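Long-range contacts in AgaA (Rhizobium radiobacter, PDB 6HLX), which binds the opine agropinic acid as a periplasmic solute-binding protein and probably hands it to an ABC transporter for import into the bacterium: residues G7-P12 with V194-D198; T14-V18 with T27-A31; S280-A286 with Y448-R452; A299-S303 with L441-P445. All coordinates share one frame; numbering follows the deposited sequence.

Interaction 1 (G7-P12 with V194-D198); sequences GLSGEP and VFYSD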
loop_
_atom_site.group_PDB
_atom_site.type_symbol
_atom_site.label_atom_id
_atom_site.label_comp_id
_atom_site.label_asym_id
_atom_site.label_seq_id
_atom_site.Cartn_x
_atom_site.Cartn_y
_atom_site.Cartn_z
ATOM N N GLY A 7 -10.299 2.820 15.782
ATOM C CA GLY A 7 -10.706 3.984 15.020
ATOM C C GLY A 7 -9.944 4.067 13.714
ATOM O O GLY A 7 -8.757 4.410 13.707
ATOM N N LEU A 8 -10.620 3.750 12.601
ATOM C CA LEU A 8 -10.017 3.834 11.262
ATOM C C LEU A 8 -10.160 5.261 10.689
ATOM O O LEU A 8 -11.148 5.951 10.961
ATOM C CB LEU A 8 -10.714 2.872 10.275
ATOM C CG LEU A 8 -10.558 1.371 10.434
ATOM C CD1 LEU A 8 -11.488 0.670 9.432
ATOM C CD2 LEU A 8 -9.093 0.931 10.244
ATOM N N SER A 9 -9.221 5.644 9.788
ATOM C CA SER A 9 -9.234 6.965 9.154
ATOM C C SER A 9 -10.299 7.116 8.073
ATOM O O SER A 9 -10.431 8.202 7.501
ATOM C CB SER A 9 -7.852 7.310 8.595
ATOM O OG SER A 9 -7.527 6.413 7.552
ATOM N N GLY A 10 -11.041 6.039 7.801
ATOM C CA GLY A 10 -12.128 6.088 6.833
ATOM C C GLY A 10 -12.912 4.801 6.749
ATOM O O GLY A 10 -12.477 3.763 7.251
ATOM N N GLU A 11 -14.016 4.861 6.019
ATOM C CA GLU A 11 -14.831 3.691 5.762
ATOM C C GLU A 11 -14.314 3.015 4.485
ATOM O O GLU A 11 -14.197 3.679 3.453
ATOM C CB GLU A 11 -16.303 4.107 5.596
ATOM C CG GLU A 11 -17.228 2.972 5.199
ATOM C CD GLU A 11 -18.711 3.271 5.369
ATOM O OE1 GLU A 11 -19.491 2.311 5.557
ATOM O OE2 GLU A 11 -19.100 4.462 5.319
ATOM N N PRO A 12 -14.050 1.694 4.504
ATOM C CA PRO A 12 -13.586 1.040 3.262
ATOM C C PRO A 12 -14.630 1.159 2.148
ATOM O O PRO A 12 -15.833 0.939 2.375
ATOM C CB PRO A 12 -13.433 -0.431 3.676
ATOM C CG PRO A 12 -13.131 -0.361 5.176
ATOM C CD PRO A 12 -14.052 0.756 5.644
ATOM N N VAL A 194 -14.317 1.270 13.727
ATOM C CA VAL A 194 -15.210 2.443 13.698
ATOM C C VAL A 194 -14.606 3.501 12.773
ATOM O O VAL A 194 -13.420 3.809 12.866
ATOM C CB VAL A 194 -15.431 2.986 15.129
ATOM C CG1 VAL A 194 -16.477 4.108 15.131
ATOM C CG2 VAL A 194 -15.840 1.863 16.101
ATOM N N PHE A 195 -15.420 4.070 11.917
ATOM C CA PHE A 195 -14.934 5.010 10.900
ATOM C C PHE A 195 -14.928 6.439 11.389
ATOM O O PHE A 195 -15.995 6.982 11.706
ATOM C CB PHE A 195 -15.814 4.900 9.640
ATOM C CG PHE A 195 -16.152 3.470 9.244
ATOM C CD1 PHE A 195 -15.163 2.493 9.183
ATOM C CD2 PHE A 195 -17.440 3.129 8.858
ATOM C CE1 PHE A 195 -15.473 1.179 8.818
ATOM C CE2 PHE A 195 -17.750 1.817 8.462
ATOM C CZ PHE A 195 -16.769 0.852 8.456
ATOM N N TYR A 196 -13.736 7.055 11.427
ATOM C CA TYR A 196 -13.578 8.471 11.803
ATOM C C TYR A 196 -12.878 9.213 10.666
ATOM O O TYR A 196 -11.645 9.307 10.666
ATOM C CB TYR A 196 -12.775 8.612 13.101
ATOM C CG TYR A 196 -13.494 8.136 14.337
ATOM C CD1 TYR A 196 -14.310 8.997 15.070
ATOM C CD2 TYR A 196 -13.301 6.849 14.825
ATOM C CE1 TYR A 196 -14.955 8.569 16.231
ATOM C CE2 TYR A 196 -13.922 6.417 15.994
ATOM C CZ TYR A 196 -14.768 7.273 16.681
ATOM O OH TYR A 196 -15.384 6.835 17.836
ATOM N N SER A 197 -13.661 9.727 9.687
ATOM C CA SER A 197 -13.095 10.418 8.532
ATOM C C SER A 197 -12.496 11.792 8.856
ATOM O O SER A 197 -11.593 12.241 8.148
ATOM C CB SER A 197 -14.123 10.507 7.414
ATOM O OG SER A 197 -14.484 9.172 7.102
ATOM N N ASP A 198 -12.991 12.464 9.912
ATOM C CA ASP A 198 -12.425 13.755 10.308
ATOM C C ASP A 198 -11.313 13.388 11.333
ATOM O O ASP A 198 -11.629 12.816 12.384
ATOM C CB ASP A 198 -13.502 14.660 10.936
ATOM C CG ASP A 198 -12.912 15.924 11.538
ATOM O OD1 ASP A 198 -12.229 15.820 12.577
ATOM O OD2 ASP A 198 -13.111 17.010 10.957
HETATM O O HOH W 1 -9.232 10.608 8.011
HETATM O O HOH W 2 -14.532 7.551 4.970
#
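Leu8 is held at both its N-H and its C=O: the N donates to Val194 O (2.8 Å) and the O accepts from Tyr196 N (2.9 Å). These bonds pair strand 3-8 with strand 190-195 in parallel, Gly7 level with Val194 and Leu8 with Phe195. Glycine suits position 7 because it leaves room for the Tyr196 ring to bring its edge against the backbone, CD2 lying 3.9 Å from Gly7 CA. Past the strand ends, water takes over. One molecule links Ser9 O (2.7 Å) and Ser197 O; another accepts from Glu11 N (2.9 Å). Tyr196 O is satisfied by Arg202, Ser9 OG by the Tyr332 hydroxyl.

Glu11 does two jobs. With CG anti to the backbone N (chi1 175°), its extended chain runs over one face of Phe195, CB lying 3.8 Å from the ring centroid in a CH-pi contact, while OE1 accepts from Trp166 NE1 and Gly169 N. Pro12 CD meets the same ring at CE1 (3.5 Å), and Leu8 CD1 comes in at its edge. Such neighbouring parallel strands, opening into loops at their C-terminal ends, are typical of the α/β lobes of periplasmic binding proteins; here the side chain of Ser9 lies about 5 Å from agropinic acid, at the ligand cleft.

Interaction 2 (T14-V18 with T27-A31); sequences TLDTV and TVKLA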
loop_
_atom_site.group_PDB
_atom_site.type_symbol
_atom_site.label_atom_id
_atom_site.label_comp_id
_atom_site.label_asym_id
_atom_site.label_seq_id
_atom_site.Cartn_x
_atom_site.Cartn_y
_atom_site.Cartn_z
ATOM N N THR A 14 -14.688 -0.818 -0.321
ATOM C CA THR A 14 -14.976 -2.232 -0.577
ATOM C C THR A 14 -14.064 -3.145 0.232
ATOM O O THR A 14 -12.948 -2.762 0.589
ATOM C CB THR A 14 -14.872 -2.586 -2.083
ATOM O OG1 THR A 14 -15.337 -3.938 -2.253
ATOM C CG2 THR A 14 -13.446 -2.442 -2.648
ATOM N N LEU A 15 -14.545 -4.366 0.509
ATOM C CA LEU A 15 -13.715 -5.381 1.134
ATOM C C LEU A 15 -13.340 -6.443 0.072
ATOM O O LEU A 15 -12.684 -7.427 0.402
ATOM C CB LEU A 15 -14.401 -6.015 2.343
ATOM C CG LEU A 15 -14.582 -5.089 3.561
ATOM C CD1 LEU A 15 -15.279 -5.844 4.699
ATOM C CD2 LEU A 15 -13.219 -4.558 4.056
ATOM N N ASP A 16 -13.759 -6.226 -1.211
ATOM C CA ASP A 16 -13.441 -7.130 -2.335
ATOM C C ASP A 16 -11.921 -7.395 -2.248
ATOM O O ASP A 16 -11.120 -6.457 -2.239
ATOM C CB ASP A 16 -13.862 -6.503 -3.683
ATOM C CG ASP A 16 -13.582 -7.374 -4.889
ATOM O OD1 ASP A 16 -12.631 -8.179 -4.833
ATOM O OD2 ASP A 16 -14.278 -7.215 -5.906
ATOM N N THR A 17 -11.538 -8.661 -2.026
ATOM C CA THR A 17 -10.140 -8.929 -1.671
ATOM C C THR A 17 -9.120 -8.450 -2.672
ATOM O O THR A 17 -8.072 -7.953 -2.240
ATOM C CB THR A 17 -9.885 -10.397 -1.316
ATOM O OG1 THR A 17 -10.020 -11.211 -2.487
ATOM C CG2 THR A 17 -10.836 -10.896 -0.178
ATOM N N VAL A 18 -9.414 -8.572 -3.983
ATOM C CA VAL A 18 -8.429 -8.286 -5.040
ATOM C C VAL A 18 -8.201 -6.771 -5.265
ATOM O O VAL A 18 -7.205 -6.390 -5.899
ATOM C CB VAL A 18 -8.752 -9.017 -6.365
ATOM C CG1 VAL A 18 -8.867 -10.526 -6.160
ATOM C CG2 VAL A 18 -10.002 -8.446 -7.036
ATOM N N THR A 27 -6.755 -2.856 6.424
ATOM C CA THR A 27 -6.717 -3.157 7.868
ATOM C C THR A 27 -7.837 -4.151 8.244
ATOM O O THR A 27 -7.579 -5.095 8.975
ATOM C CB THR A 27 -6.814 -1.843 8.687
ATOM O OG1 THR A 27 -5.716 -1.001 8.297
ATOM C CG2 THR A 27 -6.805 -2.089 10.215
ATOM N N VAL A 28 -9.060 -3.963 7.684
ATOM C CA VAL A 28 -10.171 -4.874 7.951
ATOM C C VAL A 28 -9.895 -6.231 7.265
ATOM O O VAL A 28 -10.050 -7.285 7.884
ATOM C CB VAL A 28 -11.546 -4.276 7.557
ATOM C CG1 VAL A 28 -12.675 -5.273 7.842
ATOM C CG2 VAL A 28 -11.802 -2.948 8.294
ATOM N N LYS A 29 -9.449 -6.199 6.007
ATOM C CA LYS A 29 -9.155 -7.458 5.282
ATOM C C LYS A 29 -8.121 -8.311 6.018
ATOM O O LYS A 29 -8.244 -9.532 6.034
ATOM C CB LYS A 29 -8.610 -7.180 3.873
ATOM C CG LYS A 29 -9.715 -6.777 2.905
ATOM C CD LYS A 29 -9.300 -6.856 1.422
ATOM C CE LYS A 29 -8.113 -5.946 1.094
ATOM N NZ LYS A 29 -7.925 -5.797 -0.384
ATOM N N LEU A 30 -7.119 -7.671 6.641
ATOM C CA LEU A 30 -6.042 -8.405 7.320
ATOM C C LEU A 30 -6.464 -9.015 8.672
ATOM O O LEU A 30 -5.742 -9.840 9.231
ATOM C CB LEU A 30 -4.777 -7.548 7.425
ATOM C CG LEU A 30 -4.157 -7.217 6.062
ATOM C CD1 LEU A 30 -3.132 -6.121 6.196
ATOM C CD2 LEU A 30 -3.581 -8.477 5.359
ATOM N N ALA A 31 -7.665 -8.684 9.136
ATOM C CA ALA A 31 -8.225 -9.322 10.326
ATOM C C ALA A 31 -8.978 -10.594 9.903
ATOM O O ALA A 31 -9.020 -11.557 10.658
ATOM C CB ALA A 31 -9.209 -8.361 11.004
HETATM O O HOH W 3 -10.685 -4.378 -0.436
#
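Lys29 reaches the facing loop through two turns of its side chain: CG lies beside the backbone N (chi1 -77°), and a bend at chi3 (-60°) turns the end of the chain toward the carbonyl of Thr17, where NZ bonds Thr17 O at 2.8 Å. The ammonium sits 41° above the carbonyl plane of Thr17, not on a lone pair. On the way there CD passes 3.6 Å from Leu15 O, which lays the aliphatic part of the lysine along the loop backbone.

Further partners gather round NZ. A water 3.1 Å from Lys29 NZ accepts from it and can donate to Thr14 O or to Asp16 O (2.8 Å), extending the reach of the lysine to those carbonyls. Val19 O accepts from NZ as well, and Glu135 forms a salt bridge with it, probably balancing much of the charge of this buried lysine. A long, flexible cation suits a place where two backbone carbonyls and a glutamate converge.

Beside this polar cluster is an apolar one: Leu15 CD2 packs on Val28 CB at 3.9 Å, the two branched side chains crossing at about a right angle. Thr14 OG1 accepts from Asp16 N (3.0 Å), closing an ST turn that shapes the loop, while Asp16 turns away from the helix to pair with Arg88. The result is a strand-loop-helix connection of an α/β lobe, in which the loop after strand 3-8 folds back on helix 23-32 and a buried lysine from that helix ties down its carbonyls.

Interaction 3 (S280-A286 with Y448-R452); sequences SPIFGIA and YFMWR. With G9Z (agropinic acid), chain E.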
loop_
_atom_site.group_PDB
_atom_site.type_symbol
_atom_site.label_atom_id
_atom_site.label_comp_id
_atom_site.label_asym_id
_atom_site.label_seq_id
_atom_site.Cartn_x
_atom_site.Cartn_y
_atom_site.Cartn_z
ATOM N N SER A 280 11.536 13.962 6.381
ATOM C CA SER A 280 12.852 14.219 5.803
ATOM C C SER A 280 12.747 14.402 4.296
ATOM O O SER A 280 12.092 13.577 3.647
ATOM C CB SER A 280 13.783 13.045 6.105
ATOM O OG SER A 280 13.971 12.938 7.506
ATOM N N PRO A 281 13.457 15.389 3.710
ATOM C CA PRO A 281 13.372 15.575 2.252
ATOM C C PRO A 281 14.001 14.443 1.440
ATOM O O PRO A 281 14.976 13.832 1.879
ATOM C CB PRO A 281 14.144 16.887 2.019
ATOM C CG PRO A 281 15.116 16.963 3.187
ATOM C CD PRO A 281 14.315 16.418 4.342
ATOM N N ILE A 282 13.454 14.195 0.240
ATOM C CA ILE A 282 13.979 13.232 -0.727
ATOM C C ILE A 282 14.377 14.031 -1.957
ATOM O O ILE A 282 13.560 14.779 -2.484
ATOM C CB ILE A 282 12.962 12.132 -1.096
ATOM C CG1 ILE A 282 12.624 11.250 0.133
ATOM C CG2 ILE A 282 13.496 11.272 -2.249
ATOM C CD1 ILE A 282 11.376 10.395 -0.067
ATOM N N PHE A 283 15.617 13.857 -2.415
ATOM C CA PHE A 283 16.117 14.560 -3.606
ATOM C C PHE A 283 16.485 13.604 -4.749
ATOM O O PHE A 283 17.204 13.980 -5.666
ATOM C CB PHE A 283 17.311 15.473 -3.249
ATOM C CG PHE A 283 16.927 16.638 -2.376
ATOM C CD1 PHE A 283 16.358 17.783 -2.927
ATOM C CD2 PHE A 283 17.167 16.608 -1.009
ATOM C CE1 PHE A 283 16.015 18.875 -2.118
ATOM C CE2 PHE A 283 16.825 17.703 -0.202
ATOM C CZ PHE A 283 16.236 18.817 -0.760
ATOM N N GLY A 284 15.998 12.378 -4.682
ATOM C CA GLY A 284 16.231 11.383 -5.725
ATOM C C GLY A 284 15.074 10.402 -5.743
ATOM O O GLY A 284 13.911 10.798 -5.616
ATOM N N ILE A 285 15.388 9.107 -5.898
ATOM C CA ILE A 285 14.372 8.054 -5.875
ATOM C C ILE A 285 14.174 7.660 -4.410
ATOM O O ILE A 285 15.136 7.619 -3.633
ATOM C CB ILE A 285 14.774 6.824 -6.752
ATOM C CG1 ILE A 285 15.243 7.236 -8.184
ATOM C CG2 ILE A 285 13.618 5.804 -6.829
ATOM C CD1 ILE A 285 14.179 7.996 -9.042
ATOM N N ALA A 286 12.931 7.407 -4.019
ATOM C CA ALA A 286 12.636 7.034 -2.634
ATOM C C ALA A 286 12.963 5.562 -2.335
ATOM O O ALA A 286 12.060 4.747 -2.129
ATOM C CB ALA A 286 11.192 7.350 -2.275
ATOM N N TYR A 448 9.560 12.335 -6.101
ATOM C CA TYR A 448 9.426 12.104 -4.659
ATOM C C TYR A 448 9.883 13.334 -3.893
ATOM O O TYR A 448 10.889 13.950 -4.264
ATOM C CB TYR A 448 10.287 10.898 -4.236
ATOM C CG TYR A 448 10.041 9.653 -5.054
ATOM C CD1 TYR A 448 10.785 9.392 -6.203
ATOM C CD2 TYR A 448 9.111 8.696 -4.642
ATOM C CE1 TYR A 448 10.563 8.242 -6.963
ATOM C CE2 TYR A 448 8.897 7.533 -5.384
ATOM C CZ TYR A 448 9.646 7.302 -6.530
ATOM O OH TYR A 448 9.461 6.159 -7.263
ATOM N N PHE A 449 9.175 13.653 -2.793
ATOM C CA PHE A 449 9.499 14.854 -2.033
ATOM C C PHE A 449 9.969 14.629 -0.628
ATOM O O PHE A 449 10.831 15.384 -0.177
ATOM C CB PHE A 449 8.286 15.803 -2.001
ATOM C CG PHE A 449 7.920 16.345 -3.368
ATOM C CD1 PHE A 449 8.895 16.874 -4.210
ATOM C CD2 PHE A 449 6.601 16.304 -3.817
ATOM C CE1 PHE A 449 8.551 17.376 -5.481
ATOM C CE2 PHE A 449 6.262 16.807 -5.082
ATOM C CZ PHE A 449 7.238 17.328 -5.901
ATOM N N MET A 450 9.394 13.641 0.092
ATOM C CA MET A 450 9.766 13.459 1.492
ATOM C C MET A 450 9.395 12.096 2.038
ATOM O O MET A 450 8.481 11.452 1.505
ATOM C CB MET A 450 9.058 14.530 2.357
ATOM C CG MET A 450 7.539 14.429 2.311
ATOM S SD MET A 450 6.694 15.493 3.472
ATOM C CE MET A 450 6.961 14.571 5.018
ATOM N N TRP A 451 10.072 11.689 3.120
ATOM C CA TRP A 451 9.742 10.474 3.877
ATOM C C TRP A 451 8.851 11.016 4.997
ATOM O O TRP A 451 9.183 12.055 5.611
ATOM C CB TRP A 451 10.979 9.869 4.552
ATOM C CG TRP A 451 11.955 9.271 3.601
ATOM C CD1 TRP A 451 13.194 9.751 3.292
ATOM C CD2 TRP A 451 11.776 8.076 2.822
ATOM N NE1 TRP A 451 13.813 8.912 2.389
ATOM C CE2 TRP A 451 12.973 7.867 2.099
ATOM C CE3 TRP A 451 10.744 7.123 2.720
ATOM C CZ2 TRP A 451 13.143 6.784 1.232
ATOM C CZ3 TRP A 451 10.926 6.023 1.885
ATOM C CH2 TRP A 451 12.112 5.869 1.146
ATOM N N ARG A 452 7.742 10.347 5.281
ATOM C CA ARG A 452 6.863 10.840 6.355
ATOM C C ARG A 452 6.780 9.852 7.518
ATOM O O ARG A 452 7.024 8.654 7.336
ATOM C CB ARG A 452 5.441 11.126 5.819
ATOM C CG ARG A 452 4.659 9.865 5.439
ATOM C CD ARG A 452 3.252 10.178 4.940
ATOM N NE ARG A 452 2.327 9.077 5.224
ATOM C CZ ARG A 452 1.418 8.615 4.369
ATOM N NH1 ARG A 452 1.314 9.138 3.151
ATOM N NH2 ARG A 452 0.590 7.647 4.732
HETATM O OAM G9Z E . -5.204 4.691 1.950
HETATM C CAB G9Z E . -4.685 5.814 2.012
HETATM C CAC G9Z E . -5.328 6.920 2.604
HETATM C CB G9Z E . -4.329 8.112 2.488
HETATM C CA G9Z E . -3.191 7.592 1.627
HETATM C C G9Z E . -1.924 7.825 2.250
HETATM O O G9Z E . -1.501 6.991 3.097
HETATM N N G9Z E . -3.521 6.144 1.421
HETATM C CAG G9Z E . -2.606 5.153 0.736
HETATM C CAH G9Z E . -2.720 5.286 -0.784
HETATM O OAP G9Z E . -2.252 6.592 -1.120
HETATM C CAI G9Z E . -1.897 4.233 -1.533
HETATM O OAQ G9Z E . -2.074 2.948 -0.885
HETATM C CAJ G9Z E . -2.376 4.073 -3.015
HETATM O OAR G9Z E . -1.579 3.071 -3.672
HETATM C CAK G9Z E . -2.425 5.364 -3.867
HETATM O OAT G9Z E . -3.144 5.107 -5.089
HETATM C CAL G9Z E . -1.031 5.949 -4.140
HETATM O OAS G9Z E . -1.153 7.218 -4.820
HETATM O OXT G9Z E . -1.302 8.880 1.946
HETATM O O HOH W 4 12.100 12.757 -7.379
#
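Trp451 N donates to Ser280 O at 2.8 Å and 164°, in the carbonyl plane, the shortest bond between the two strands; Met450 CA adds a weak CA-H...O contact to the same oxygen at 3.2 Å. Ser280 N returns a bond to Trp451 O, making a hydrogen-bonded antiparallel pair. Proline suits the next, non-hydrogen-bonded position, since it has no N-H to give. Ile282 N then donates to Phe449 O (2.9 Å), from well above its carbonyl plane.

The side chains of Ile282 and Ala286 fill the space beside the strand. The CG1-CD1 arm of Ile282 reaches over Trp451, CD1 standing 3.6 Å from the centroid of the five-membered ring in a CH-pi contact, while CG2 turns to Tyr448 CB. The backbone N of Ala286 lies over the centre of the Tyr448 ring, and Ala286 CB lies 3.4 Å from Tyr448 CD2. Tyr448 OH bonds Tyr393.

Two successive residues, Phe449 and Met450, pair with the single Met241 of strand 240-245, a classic bulge. Just beyond, Arg452, whose NH2 also bonds Gln454, meets the agropinic acid carboxylate with NH2 to O (2.7 Å) and NH1 to OXT (2.9 Å), a bidentate arginine-carboxylate pairing belonging to the ligand pocket of this solute-binding protein.

Interaction 4 (A299-S303 with L441-P445); sequences ANYFS and LELSP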
loop_
_atom_site.group_PDB
_atom_site.type_symbol
_atom_site.label_atom_id
_atom_site.label_comp_id
_atom_site.label_asym_id
_atom_site.label_seq_id
_atom_site.Cartn_x
_atom_site.Cartn_y
_atom_site.Cartn_z
ATOM N N ALA A 299 21.743 10.540 -3.899
ATOM C CA ALA A 299 20.662 11.020 -3.029
ATOM C C ALA A 299 20.340 12.507 -3.218
ATOM O O ALA A 299 19.307 12.975 -2.716
ATOM C CB ALA A 299 20.993 10.717 -1.562
ATOM N N ASN A 300 21.199 13.239 -3.951
ATOM C CA ASN A 300 21.012 14.662 -4.184
ATOM C C ASN A 300 21.007 14.991 -5.664
ATOM O O ASN A 300 21.524 16.035 -6.082
ATOM C CB ASN A 300 22.026 15.476 -3.386
ATOM C CG ASN A 300 21.693 15.455 -1.920
ATOM O OD1 ASN A 300 20.796 16.162 -1.453
ATOM N ND2 ASN A 300 22.384 14.613 -1.176
ATOM N N TYR A 301 20.352 14.115 -6.461
ATOM C CA TYR A 301 20.226 14.339 -7.901
ATOM C C TYR A 301 19.501 15.656 -8.137
ATOM O O TYR A 301 19.962 16.488 -8.939
ATOM C CB TYR A 301 19.484 13.168 -8.557
ATOM C CG TYR A 301 19.338 13.310 -10.053
ATOM C CD1 TYR A 301 18.232 13.946 -10.608
ATOM C CD2 TYR A 301 20.291 12.777 -10.921
ATOM C CE1 TYR A 301 18.085 14.069 -11.988
ATOM C CE2 TYR A 301 20.135 12.859 -12.302
ATOM C CZ TYR A 301 19.037 13.516 -12.832
ATOM O OH TYR A 301 18.885 13.614 -14.191
ATOM N N PHE A 302 18.381 15.864 -7.413
ATOM C CA PHE A 302 17.638 17.115 -7.514
ATOM C C PHE A 302 18.049 18.038 -6.373
ATOM O O PHE A 302 18.728 17.619 -5.434
ATOM C CB PHE A 302 16.113 16.850 -7.461
ATOM C CG PHE A 302 15.588 16.062 -8.632
ATOM C CD1 PHE A 302 15.521 16.634 -9.902
ATOM C CD2 PHE A 302 15.160 14.748 -8.471
ATOM C CE1 PHE A 302 15.070 15.893 -10.997
ATOM C CE2 PHE A 302 14.686 14.016 -9.559
ATOM C CZ PHE A 302 14.657 14.589 -10.819
ATOM N N SER A 303 17.630 19.298 -6.470
ATOM C CA SER A 303 17.789 20.325 -5.457
ATOM C C SER A 303 16.644 21.285 -5.678
ATOM O O SER A 303 15.936 21.151 -6.679
ATOM C CB SER A 303 19.128 21.040 -5.619
ATOM O OG SER A 303 19.229 21.638 -6.900
ATOM N N LEU A 441 15.945 8.247 -12.566
ATOM C CA LEU A 441 16.161 9.679 -12.298
ATOM C C LEU A 441 16.098 10.477 -13.600
ATOM O O LEU A 441 15.448 11.525 -13.662
ATOM C CB LEU A 441 17.538 9.883 -11.644
ATOM C CG LEU A 441 17.638 9.434 -10.190
ATOM C CD1 LEU A 441 19.118 9.304 -9.761
ATOM C CD2 LEU A 441 16.882 10.414 -9.270
ATOM N N GLU A 442 16.768 9.975 -14.645
ATOM C CA GLU A 442 16.786 10.630 -15.947
ATOM C C GLU A 442 15.369 10.896 -16.487
ATOM O O GLU A 442 15.063 12.024 -16.908
ATOM C CB GLU A 442 17.584 9.775 -16.941
ATOM C CG GLU A 442 17.610 10.376 -18.333
ATOM C CD GLU A 442 18.283 9.523 -19.393
ATOM O OE1 GLU A 442 18.267 9.938 -20.574
ATOM O OE2 GLU A 442 18.819 8.443 -19.049
ATOM N N LEU A 443 14.513 9.870 -16.458
ATOM C CA LEU A 443 13.156 9.975 -16.993
ATOM C C LEU A 443 12.152 10.536 -16.001
ATOM O O LEU A 443 11.138 11.121 -16.409
ATOM C CB LEU A 443 12.677 8.626 -17.555
ATOM C CG LEU A 443 13.490 8.015 -18.717
ATOM C CD1 LEU A 443 12.881 6.694 -19.125
ATOM C CD2 LEU A 443 13.543 8.937 -19.937
ATOM N N SER A 444 12.434 10.374 -14.696
ATOM C CA SER A 444 11.573 10.824 -13.602
ATOM C C SER A 444 10.060 10.581 -13.836
ATOM O O SER A 444 9.273 11.528 -13.703
ATOM C CB SER A 444 11.850 12.289 -13.277
ATOM O OG SER A 444 13.071 12.396 -12.565
ATOM N N PRO A 445 9.619 9.344 -14.180
ATOM C CA PRO A 445 8.165 9.095 -14.306
ATOM C C PRO A 445 7.458 9.328 -12.973
ATOM O O PRO A 445 6.294 9.701 -12.955
ATOM C CB PRO A 445 8.088 7.625 -14.712
ATOM C CG PRO A 445 9.354 7.013 -14.167
ATOM C CD PRO A 445 10.394 8.089 -14.346
#
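Apolar contact dominates where Leu441 lies against Tyr301. Leu441 CB stands over the middle of the tyrosine ring, 3.9 Å from its centroid and only 6° off the normal, a nearly vertical CH-pi contact. The methyls continue it toward the root of the tyrosine, CD1 at 3.8 Å from Tyr301 CD2 and Leu441 CD2 at 3.9 Å from Tyr301 CB, and the two side chains run antiparallel, each alongside the other. The near-trans first torsion of Tyr301 (chi1 -179°) points its ring past Leu441 toward Glu442, where OH comes near Glu442 CA. Leucine suits the place because its CB and both methyls lie along the ring and its CB.

The aromatic rings of the loop are turned nearly at right angles to each other: Tyr301 CD1 sits over the centre of one face of Phe302, while Tyr263 meets Phe302 edge-to-face. The site lies where helix 426-443 ends and the chain turns toward strand 446-451, a helix-to-strand passage in the lobe of the binding protein that contains the six-stranded mixed sheet. Ser444 makes that turn with positive phi.

The polar bonds stay within the helix end or go to helix 255-264. Ser444 OG donates to Leu441 O (2.8 Å), fastening the last helical turn, and the same OG lies at the edge of the Phe302 ring, 3.2 Å from CZ, where ring hydrogens carry a slight positive charge. Tyr301 OH is hydrogen-bonded to Gln259 NE2.

The four contacts fall into two clusters. Interactions 1 and 2 adjoin, their centres 14 Å apart: Leu8 CD1 packs on Val28 CG2 at 3.8 Å, joining the first strand to the helix that follows it. Interactions 3 and 4 touch, with centres 11 Å apart: Phe283 O and Phe302 N lie 2.8 Å apart in a probable hydrogen bond, and Ile285 CD1 meets Leu441 CD2 at 3.6 Å. Agropinic acid comes close to both clusters, gripped by Arg452 in interaction 3 and about 5 Å from the side chain of Ser9 in interaction 1, although the nearest atoms of these two contacts are about 9 Å apart. Interaction 4 lies about 25 Å from interaction 1 at the nearest atoms.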